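Adhesion G-protein coupled receptor G6 (Danio rerio, PDB 6V55) is an adhesion G-protein coupled receptor linked to myelination, whose extracellular region carries CUB, pentraxin-like, SEA and GAIN domains and binds calcium. Local coordinates at residues A579-L584 with W734-Q739; P713-I718 with G753-S758. One frame throughout, in Å; residues are numbered along the deposited sequence.

Interaction 1 of 2, residues A579-L584 with W734-Q739; sequences ASETAL and WDFNLQ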
loop_
_atom_site.group_PDB
_atom_site.type_symbol
_atom_site.label_atom_id
_atom_site.label_comp_id
_atom_site.label_asym_id
_atom_site.label_seq_id
_atom_site.Cartn_x
_atom_site.Cartn_y
_atom_site.Cartn_z
ATOM N N ALA A 579 -36.637 4.902 3.197
ATOM C CA ALA A 579 -36.196 5.231 4.548
ATOM C C ALA A 579 -36.564 6.637 5.003
ATOM O O ALA A 579 -36.262 6.979 6.151
ATOM C CB ALA A 579 -34.679 5.070 4.669
ATOM N N SER A 580 -37.198 7.457 4.149
ATOM C CA SER A 580 -37.279 8.894 4.413
ATOM C C SER A 580 -38.242 9.220 5.548
ATOM O O SER A 580 -37.988 10.152 6.320
ATOM C CB SER A 580 -37.684 9.669 3.155
ATOM O OG SER A 580 -39.029 9.426 2.784
ATOM N N GLU A 581 -39.322 8.451 5.696
ATOM C CA GLU A 581 -40.286 8.775 6.742
ATOM C C GLU A 581 -39.751 8.410 8.126
ATOM O O GLU A 581 -40.004 9.126 9.097
ATOM C CB GLU A 581 -41.619 8.090 6.471
ATOM C CG GLU A 581 -42.736 8.612 7.350
ATOM C CD GLU A 581 -43.924 7.675 7.432
ATOM O OE1 GLU A 581 -43.905 6.600 6.778
ATOM O OE2 GLU A 581 -44.887 8.034 8.146
ATOM N N THR A 582 -38.967 7.335 8.225
ATOM C CA THR A 582 -38.291 7.030 9.482
ATOM C C THR A 582 -37.214 8.070 9.796
ATOM O O THR A 582 -37.117 8.542 10.941
ATOM C CB THR A 582 -37.704 5.622 9.399
ATOM O OG1 THR A 582 -38.768 4.669 9.238
ATOM C CG2 THR A 582 -36.914 5.279 10.622
ATOM N N ALA A 583 -36.460 8.490 8.762
ATOM C CA ALA A 583 -35.420 9.509 8.902
ATOM C C ALA A 583 -35.998 10.840 9.334
ATOM O O ALA A 583 -35.452 11.486 10.236
ATOM C CB ALA A 583 -34.672 9.695 7.581
ATOM N N LEU A 584 -37.122 11.232 8.729
ATOM C CA LEU A 584 -37.780 12.477 9.096
ATOM C C LEU A 584 -38.329 12.411 10.508
ATOM O O LEU A 584 -38.147 13.355 11.283
ATOM C CB LEU A 584 -38.909 12.783 8.126
ATOM C CG LEU A 584 -38.411 13.411 6.832
ATOM C CD1 LEU A 584 -39.624 13.631 5.899
ATOM C CD2 LEU A 584 -37.607 14.689 7.084
ATOM N N TRP A 734 -45.705 19.431 5.174
ATOM C CA TRP A 734 -45.551 17.976 5.108
ATOM C C TRP A 734 -46.505 17.302 6.091
ATOM O O TRP A 734 -46.289 17.353 7.307
ATOM C CB TRP A 734 -44.118 17.538 5.404
ATOM C CG TRP A 734 -43.912 16.068 5.071
ATOM C CD1 TRP A 734 -43.873 15.006 5.947
ATOM C CD2 TRP A 734 -43.760 15.503 3.759
ATOM N NE1 TRP A 734 -43.694 13.823 5.254
ATOM C CE2 TRP A 734 -43.628 14.104 3.914
ATOM C CE3 TRP A 734 -43.724 16.048 2.467
ATOM C CZ2 TRP A 734 -43.455 13.251 2.830
ATOM C CZ3 TRP A 734 -43.552 15.193 1.393
ATOM C CH2 TRP A 734 -43.423 13.810 1.581
ATOM N N ASP A 735 -47.532 16.628 5.562
ATOM C CA ASP A 735 -48.558 15.956 6.362
ATOM C C ASP A 735 -48.196 14.481 6.454
ATOM O O ASP A 735 -48.316 13.749 5.466
ATOM C CB ASP A 735 -49.940 16.155 5.731
ATOM C CG ASP A 735 -51.110 15.730 6.632
ATOM O OD1 ASP A 735 -50.935 15.051 7.679
ATOM O OD2 ASP A 735 -52.247 16.107 6.272
ATOM N N PHE A 736 -47.837 14.033 7.665
ATOM C CA PHE A 736 -47.455 12.638 7.896
ATOM C C PHE A 736 -48.621 11.656 7.838
ATOM O O PHE A 736 -48.378 10.444 7.817
ATOM C CB PHE A 736 -46.771 12.501 9.249
ATOM C CG PHE A 736 -45.313 12.827 9.212
ATOM C CD1 PHE A 736 -44.428 11.975 8.572
ATOM C CD2 PHE A 736 -44.836 13.994 9.796
ATOM C CE1 PHE A 736 -43.091 12.281 8.515
ATOM C CE2 PHE A 736 -43.497 14.312 9.749
ATOM C CZ PHE A 736 -42.618 13.460 9.116
ATOM N N ASN A 737 -49.865 12.139 7.834
ATOM C CA ASN A 737 -51.033 11.274 7.818
ATOM C C ASN A 737 -51.470 10.884 6.414
ATOM O O ASN A 737 -52.236 9.917 6.268
ATOM C CB ASN A 737 -52.194 11.954 8.544
ATOM C CG ASN A 737 -52.031 11.917 10.039
ATOM O OD1 ASN A 737 -51.701 10.879 10.605
ATOM N ND2 ASN A 737 -52.228 13.060 10.691
ATOM N N LEU A 738 -51.003 11.606 5.394
ATOM C CA LEU A 738 -51.420 11.336 4.027
ATOM C C LEU A 738 -50.804 10.038 3.528
ATOM O O LEU A 738 -49.797 9.572 4.063
ATOM C CB LEU A 738 -51.020 12.493 3.116
ATOM C CG LEU A 738 -51.710 13.834 3.375
ATOM C CD1 LEU A 738 -51.385 14.824 2.272
ATOM C CD2 LEU A 738 -53.219 13.699 3.521
ATOM N N GLN A 739 -51.475 9.441 2.535
ATOM C CA GLN A 739 -51.050 8.256 1.781
ATOM C C GLN A 739 -50.764 7.057 2.692
ATOM O O GLN A 739 -49.652 6.533 2.733
ATOM C CB GLN A 739 -49.857 8.597 0.886
ATOM C CG GLN A 739 -50.142 9.800 -0.018
ATOM C CD GLN A 739 -48.954 10.184 -0.889
ATOM O OE1 GLN A 739 -48.147 9.326 -1.283
ATOM N NE2 GLN A 739 -48.835 11.480 -1.188
#
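In the GAIN domain, a largely apolar seam between its helical part and the GPS motif brings Glu581 and Leu584, one turn apart on helix 573-593, against Trp734, near the end of strand 730-735, and Phe736, in the turn just after it. The phenyl ring of Phe736 turns its edge to the helix: CZ lies 3.9 Å from Leu584 CB, and CE1 is 3.9 Å from Glu581 CG. A chi1 of -168° swings Glu581 CG to the side of its carbonyl carbon, and the extended chain runs alongside the ring, its carboxylate only 16° from the ring plane. Leu584 CD1 sits over one face of the Trp734 indole near its rim, 4.1 Å from NE1. The two aromatic residues also brace each other: Trp734 CD1 lies 3.7 Å above the Phe736 plane, over the ring centre. Phe736 is itself the second residue of a type I turn from Asp735 to Leu738; Asp735 caps it, OD1 accepting from Asn737 N (3.1 Å) from above the carboxylate plane. The aromatic pair joins the small GPS hairpin to helix 573-593. Trp745, on strand 744-746, meets the Trp734 indole edge-to-face, while Ala583 and Thr582 pack on helix 534-550.

Interaction 2 of 2, residues P713-I718 with G753-S758; sequences PVRIEI and GSDSNS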
loop_
_atom_site.group_PDB
_atom_site.type_symbol
_atom_site.label_atom_id
_atom_site.label_comp_id
_atom_site.label_asym_id
_atom_site.label_seq_id
_atom_site.Cartn_x
_atom_site.Cartn_y
_atom_site.Cartn_z
ATOM N N PRO A 713 -51.086 34.593 11.116
ATOM C CA PRO A 713 -50.336 33.456 10.581
ATOM C C PRO A 713 -48.850 33.501 10.923
ATOM O O PRO A 713 -48.311 34.506 11.381
ATOM C CB PRO A 713 -50.545 33.588 9.072
ATOM C CG PRO A 713 -50.711 35.069 8.859
ATOM C CD PRO A 713 -51.431 35.577 10.072
ATOM N N VAL A 714 -48.209 32.349 10.722
ATOM C CA VAL A 714 -46.758 32.244 10.705
ATOM C C VAL A 714 -46.267 32.679 9.335
ATOM O O VAL A 714 -46.729 32.164 8.311
ATOM C CB VAL A 714 -46.320 30.802 11.001
ATOM C CG1 VAL A 714 -44.839 30.738 11.256
ATOM C CG2 VAL A 714 -47.061 30.276 12.196
ATOM N N ARG A 715 -45.329 33.617 9.304
ATOM C CA ARG A 715 -44.714 34.015 8.042
ATOM C C ARG A 715 -43.547 33.072 7.772
ATOM O O ARG A 715 -42.525 33.122 8.462
ATOM C CB ARG A 715 -44.264 35.474 8.095
ATOM C CG ARG A 715 -44.045 36.135 6.737
ATOM C CD ARG A 715 -43.197 37.373 6.917
ATOM N NE ARG A 715 -42.875 38.062 5.670
ATOM C CZ ARG A 715 -41.714 37.948 5.022
ATOM N NH1 ARG A 715 -40.744 37.164 5.492
ATOM N NH2 ARG A 715 -41.520 38.636 3.899
ATOM N N ILE A 716 -43.706 32.190 6.787
ATOM C CA ILE A 716 -42.648 31.279 6.359
ATOM C C ILE A 716 -42.169 31.742 4.994
ATOM O O ILE A 716 -42.931 31.710 4.020
ATOM C CB ILE A 716 -43.140 29.825 6.280
ATOM C CG1 ILE A 716 -43.856 29.399 7.572
ATOM C CG2 ILE A 716 -42.012 28.876 5.831
ATOM C CD1 ILE A 716 -42.972 28.837 8.621
ATOM N N GLU A 717 -40.917 32.169 4.914
ATOM C CA GLU A 717 -40.317 32.587 3.651
ATOM C C GLU A 717 -39.217 31.600 3.319
ATOM O O GLU A 717 -38.313 31.401 4.131
ATOM C CB GLU A 717 -39.753 34.013 3.742
ATOM C CG GLU A 717 -38.751 34.387 2.633
ATOM C CD GLU A 717 -38.058 35.729 2.878
ATOM O OE1 GLU A 717 -38.716 36.653 3.423
ATOM O OE2 GLU A 717 -36.856 35.854 2.525
ATOM N N ILE A 718 -39.310 30.944 2.163
ATOM C CA ILE A 718 -38.257 30.030 1.723
ATOM C C ILE A 718 -37.743 30.487 0.365
ATOM O O ILE A 718 -38.527 30.860 -0.514
ATOM C CB ILE A 718 -38.705 28.549 1.651
ATOM C CG1 ILE A 718 -39.730 28.197 2.724
ATOM C CG2 ILE A 718 -37.510 27.651 1.859
ATOM C CD1 ILE A 718 -40.350 26.863 2.544
ATOM N N GLY A 753 -48.280 34.842 0.553
ATOM C CA GLY A 753 -48.255 36.259 0.858
ATOM C C GLY A 753 -47.780 37.111 -0.310
ATOM O O GLY A 753 -47.245 36.628 -1.309
ATOM N N SER A 754 -47.961 38.424 -0.167
ATOM C CA SER A 754 -47.813 39.322 -1.308
ATOM C C SER A 754 -46.358 39.663 -1.636
ATOM O O SER A 754 -46.100 40.287 -2.674
ATOM C CB SER A 754 -48.621 40.605 -1.059
ATOM O OG SER A 754 -49.097 41.175 -2.271
ATOM N N ASP A 755 -45.401 39.233 -0.821
ATOM C CA ASP A 755 -44.007 39.610 -0.995
ATOM C C ASP A 755 -43.228 38.659 -1.892
ATOM O O ASP A 755 -41.999 38.773 -1.972
ATOM C CB ASP A 755 -43.318 39.679 0.363
ATOM C CG ASP A 755 -43.962 40.674 1.276
ATOM O OD1 ASP A 755 -44.638 40.229 2.236
ATOM O OD2 ASP A 755 -43.809 41.893 1.015
ATOM N N SER A 756 -43.897 37.716 -2.549
ATOM C CA SER A 756 -43.191 36.654 -3.250
ATOM C C SER A 756 -42.751 37.129 -4.630
ATOM O O SER A 756 -43.530 37.735 -5.372
ATOM C CB SER A 756 -44.076 35.415 -3.358
ATOM O OG SER A 756 -44.843 35.248 -2.176
ATOM N N ASN A 757 -41.495 36.865 -4.965
ATOM C CA ASN A 757 -40.994 37.187 -6.293
ATOM C C ASN A 757 -40.511 35.920 -6.992
ATOM O O ASN A 757 -41.005 34.822 -6.710
ATOM C CB ASN A 757 -39.878 38.226 -6.199
ATOM C CG ASN A 757 -38.906 37.929 -5.075
ATOM O OD1 ASN A 757 -38.158 36.955 -5.128
ATOM N ND2 ASN A 757 -38.912 38.770 -4.049
ATOM N N SER A 758 -39.552 36.053 -7.911
ATOM C CA SER A 758 -39.038 34.895 -8.634
ATOM C C SER A 758 -37.955 34.149 -7.862
ATOM O O SER A 758 -37.634 33.007 -8.216
ATOM C CB SER A 758 -38.505 35.332 -10.003
ATOM O OG SER A 758 -37.920 36.618 -9.958
#
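Charge is what joins Arg715, on strand 714-719, to Asp755 in the loop before strand 760-765. Arg715 NH2 stands 3.9 Å from Asp755 OD1, a long salt bridge, with the carboxylate oxygen at the edge of the guanidinium; the two planes are 52° apart and the side chains cross at about a right angle, so the pairing is loose rather than a flat two-pronged one. The arginine gets there by a chain extended from CG to NE. Its other terminal nitrogen is held more firmly: NH1 donates to Glu717 OE1 at 2.9 Å, nearly in the guanidinium plane, meeting the oxygen on its anti side. Glu717 OE1 is shared with Arg760, giving that carboxylate two cationic partners, which would be expected to favour its ionised form.

Gly753 to Ser756 form a type I turn, across which Ser756 OG donates to Gly753 O at 2.9 Å; the same hydroxyl oxygen accepts from Val762 N.

Arg715, Glu717 and Asp755 all also touch Val762 of strand 760-765. Together these make a salt-bridge network that runs from the buried Glu717 to the exposed Asp755, across neighbouring strands of an antiparallel sheet to the connecting turn of a beta hairpin, within the GPS-containing part of the GAIN domain.

After the CUB, pentraxin-like and SEA regions and several earlier helices, the chain reaches helix 573-593, which supplies residues 579-584, then builds the GAIN-domain strands up to 714-719, the first half of interaction 2. Strand 730-735 follows directly and returns to the helix, so interaction 1 closes a loop of 149 intervening residues. The chain then goes on through hairpin 730-735/744-746 to the turn at 753-758, where interaction 2 closes a much shorter loop of 34. The two loops cross, because strand 714-719 lies inside the first and 753-758 beyond it. Interaction 1 ties the GPS region to the helices; interaction 2 ties the turn between strands 750-752 and 760-765 to strand 714-719 within one six-stranded sheet.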